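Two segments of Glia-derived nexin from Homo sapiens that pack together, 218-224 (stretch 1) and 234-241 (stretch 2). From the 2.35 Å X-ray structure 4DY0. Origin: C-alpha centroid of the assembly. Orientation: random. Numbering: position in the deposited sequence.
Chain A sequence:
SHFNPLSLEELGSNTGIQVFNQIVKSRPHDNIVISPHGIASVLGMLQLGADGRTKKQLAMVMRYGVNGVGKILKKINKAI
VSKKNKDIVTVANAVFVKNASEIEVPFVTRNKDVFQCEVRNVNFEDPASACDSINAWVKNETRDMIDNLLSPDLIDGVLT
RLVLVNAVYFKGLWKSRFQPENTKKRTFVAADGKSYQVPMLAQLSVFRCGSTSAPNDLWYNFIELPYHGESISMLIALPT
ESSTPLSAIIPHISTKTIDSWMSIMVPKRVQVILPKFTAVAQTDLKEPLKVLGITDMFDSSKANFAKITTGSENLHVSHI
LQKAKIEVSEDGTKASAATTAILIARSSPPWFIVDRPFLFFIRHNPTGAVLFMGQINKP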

# COMPACT_ATOMS: atom_id res chain seq x y z
N LEU A 218 7.64 3.98 24.73
CA LEU A 218 7.30 5.30 24.22
C LEU A 218 5.84 5.33 23.79
O LEU A 218 5.38 4.46 23.04
N TRP A 219 5.10 6.33 24.26
CA TRP A 219 3.66 6.39 24.05
C TRP A 219 3.27 7.10 22.77
O TRP A 219 3.99 7.99 22.30
N TYR A 220 2.14 6.70 22.22
CA TYR A 220 1.61 7.33 21.02
C TYR A 220 0.08 7.25 20.99
O TYR A 220 -0.51 6.40 21.67
N ASN A 221 -0.53 8.14 20.22
CA ASN A 221 -1.99 8.20 20.10
C ASN A 221 -2.44 7.73 18.73
O ASN A 221 -1.71 7.85 17.75
N PHE A 222 -3.66 7.20 18.65
CA PHE A 222 -4.21 6.77 17.37
C PHE A 222 -5.70 7.02 17.26
O PHE A 222 -6.42 7.03 18.26
N ILE A 223 -6.16 7.21 16.04
CA ILE A 223 -7.56 7.53 15.80
C ILE A 223 -8.08 6.83 14.55
O ILE A 223 -7.33 6.59 13.60
N GLU A 224 -9.37 6.50 14.56
CA GLU A 224 -10.03 5.94 13.38
C GLU A 224 -11.01 6.93 12.75
O GLU A 224 -11.89 7.47 13.43
N MET A 234 -9.67 5.13 7.74
CA MET A 234 -8.29 5.53 7.90
C MET A 234 -7.90 5.41 9.37
O MET A 234 -8.69 5.75 10.26
N LEU A 235 -6.70 4.92 9.62
CA LEU A 235 -6.14 4.89 10.96
C LEU A 235 -4.91 5.77 10.99
O LEU A 235 -4.11 5.75 10.05
N ILE A 236 -4.77 6.56 12.04
CA ILE A 236 -3.63 7.47 12.17
C ILE A 236 -2.99 7.35 13.54
O ILE A 236 -3.67 7.31 14.56
N ALA A 237 -1.66 7.28 13.55
CA ALA A 237 -0.91 7.21 14.79
C ALA A 237 0.30 8.13 14.74
O ALA A 237 0.98 8.23 13.72
N LEU A 238 0.56 8.82 15.85
CA LEU A 238 1.77 9.61 15.99
C LEU A 238 2.10 9.71 17.47
O LEU A 238 1.22 9.49 18.32
N PRO A 239 3.36 10.03 17.80
CA PRO A 239 3.84 10.00 19.18
C PRO A 239 3.14 11.01 20.07
O PRO A 239 2.75 12.08 19.61
N THR A 240 3.00 10.67 21.34
CA THR A 240 2.40 11.57 22.31
C THR A 240 3.30 12.77 22.56
O THR A 240 2.83 13.90 22.59
N GLU A 241 4.59 12.51 22.75
CA GLU A 241 5.54 13.58 23.05
C GLU A 241 6.29 14.00 21.80
O GLU A 241 6.67 13.17 20.98

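Five backbone hydrogen bonds join the two stretches, whose strands run antiparallel at 159°. The straightest runs from Thr 240 N to Trp 219 O (3.0 Å, 178° at the hydrogen). Asn 221 and Leu 238 exchange a reciprocal pair, Asn 221 N to Leu 238 O at 2.9 Å and Leu 238 N to Asn 221 O at 3.1 Å; Ile 223 and Ile 236 do likewise, with Ile 223 N to Ile 236 O at 2.9 Å and Ile 236 N to Ile 223 O at 3.0 Å. Between these pairs the alpha carbons approach carbonyls, as in Phe 222 CA to Ile 236 O, 2.9 Å.

Three waters bridge the stretches near Asn 221 and Thr 240, two of them through side chains. With chi1 m, Asn 221 brings its amide nearer stretch 2, where one water accepts from ND2 (2.9 Å) and donates to Pro 239 O (3.0 Å). A second water donates to Asn 221 OD1 at 3.3 Å and hydrogen-bonds Thr 240 OG1 at 2.9 Å. Thr 240, also m, has its CA-to-CB bond directed toward stretch 1, its OG1 lying 3.7 Å from Trp 219 CB. The third water joins backbone atoms, donating to Trp 219 O (2.6 Å) and accepting from Glu 241 N (3.0 Å).

Apolar packing follows the alternation of the strands. Asn 221, Ile 223, Ile 236 and Leu 238 share one face, where Ile 223 (t) sets CG2 3.9 Å from CB of Ile 236 (m). On the other face, small Ala 237 places CB 4.0 Å from Phe 222 CB and 3.9 Å from Tyr 220 CD1. Both aromatics adopt chi1 p, and their ends lead away from stretch 2. Farther along this face, the extended Glu 224 (chi1 and chi2 t) lays CG 3.7 Å from CD1 of Leu 235, whose m rotamer brings its end nearer; the Glu 224 carboxylate is hydrogen-bonded outside the two stretches.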

# COMPACT_ATOMS: atom_id res chain seq x y z
CB LEU A 218 8.22 5.68 23.07
CG LEU A 218 9.45 6.54 23.39
CD1 LEU A 218 9.73 6.62 24.89
CD2 LEU A 218 10.66 6.04 22.62
CB TRP A 219 2.96 7.03 25.24
CG TRP A 219 2.90 6.11 26.40
CD1 TRP A 219 3.88 5.86 27.31
CD2 TRP A 219 1.79 5.28 26.77
NE1 TRP A 219 3.46 4.93 28.23
CE2 TRP A 219 2.18 4.55 27.92
CE3 TRP A 219 0.51 5.08 26.24
CZ2 TRP A 219 1.32 3.65 28.54
CZ3 TRP A 219 -0.33 4.17 26.87
CH2 TRP A 219 0.08 3.47 28.01
CB TYR A 220 2.22 6.71 19.76
CG TYR A 220 1.87 5.26 19.51
CD1 TYR A 220 0.80 4.92 18.69
CD2 TYR A 220 2.62 4.23 20.06
CE1 TYR A 220 0.47 3.60 18.44
CE2 TYR A 220 2.30 2.90 19.81
CZ TYR A 220 1.23 2.59 19.00
OH TYR A 220 0.89 1.28 18.75
CB ASN A 221 -2.49 9.63 20.34
CG ASN A 221 -2.10 10.17 21.70
OD1 ASN A 221 -2.44 9.60 22.74
ND2 ASN A 221 -1.38 11.29 21.71
CB PHE A 222 -3.88 5.29 17.11
CG PHE A 222 -4.15 4.39 18.28
CD1 PHE A 222 -5.38 3.77 18.43
CD2 PHE A 222 -3.17 4.18 19.24
CE1 PHE A 222 -5.62 2.95 19.51
CE2 PHE A 222 -3.41 3.35 20.32
CZ PHE A 222 -4.64 2.74 20.46
CB ILE A 223 -7.76 9.05 15.68
CG1 ILE A 223 -9.25 9.38 15.55
CG2 ILE A 223 -6.96 9.61 14.52
CD1 ILE A 223 -9.57 10.84 15.85
CB GLU A 224 -10.76 4.65 13.75
CG GLU A 224 -11.36 3.93 12.54
CD GLU A 224 -12.18 2.72 12.93
OE1 GLU A 224 -12.95 2.82 13.91
OE2 GLU A 224 -12.06 1.68 12.25
CB MET A 234 -8.08 6.96 7.42
CG MET A 234 -6.67 7.47 7.66
SD MET A 234 -6.39 9.14 7.06
CE MET A 234 -6.32 8.86 5.29
CB LEU A 235 -5.79 3.46 11.37
CG LEU A 235 -6.93 2.57 11.87
CD1 LEU A 235 -8.18 2.75 11.05
CD2 LEU A 235 -6.50 1.11 11.87
CB ILE A 236 -4.05 8.93 11.95
CG1 ILE A 236 -4.74 9.10 10.60
CG2 ILE A 236 -2.85 9.86 12.07
CD1 ILE A 236 -4.97 10.54 10.21
CB ALA A 237 -0.48 5.78 15.08
CB LEU A 238 1.61 11.00 15.34
CG LEU A 238 0.95 12.13 16.12
CD1 LEU A 238 1.22 13.45 15.42
CD2 LEU A 238 -0.55 11.91 16.27
CB PRO A 239 5.33 10.36 19.05
CG PRO A 239 5.66 10.19 17.60
CD PRO A 239 4.40 10.50 16.86
CB THR A 240 2.13 10.85 23.64
OG1 THR A 240 1.27 9.73 23.42
CG2 THR A 240 1.48 11.80 24.65
CB GLU A 241 6.50 13.15 24.17
CG GLU A 241 5.79 12.81 25.48
CD GLU A 241 6.74 12.57 26.64
OE1 GLU A 241 7.94 12.91 26.52
OE2 GLU A 241 6.29 12.03 27.67
O HOH W 1 5.80 9.74 23.10
O HOH W 2 -0.17 12.89 19.67
O HOH W 3 -0.64 8.85 25.36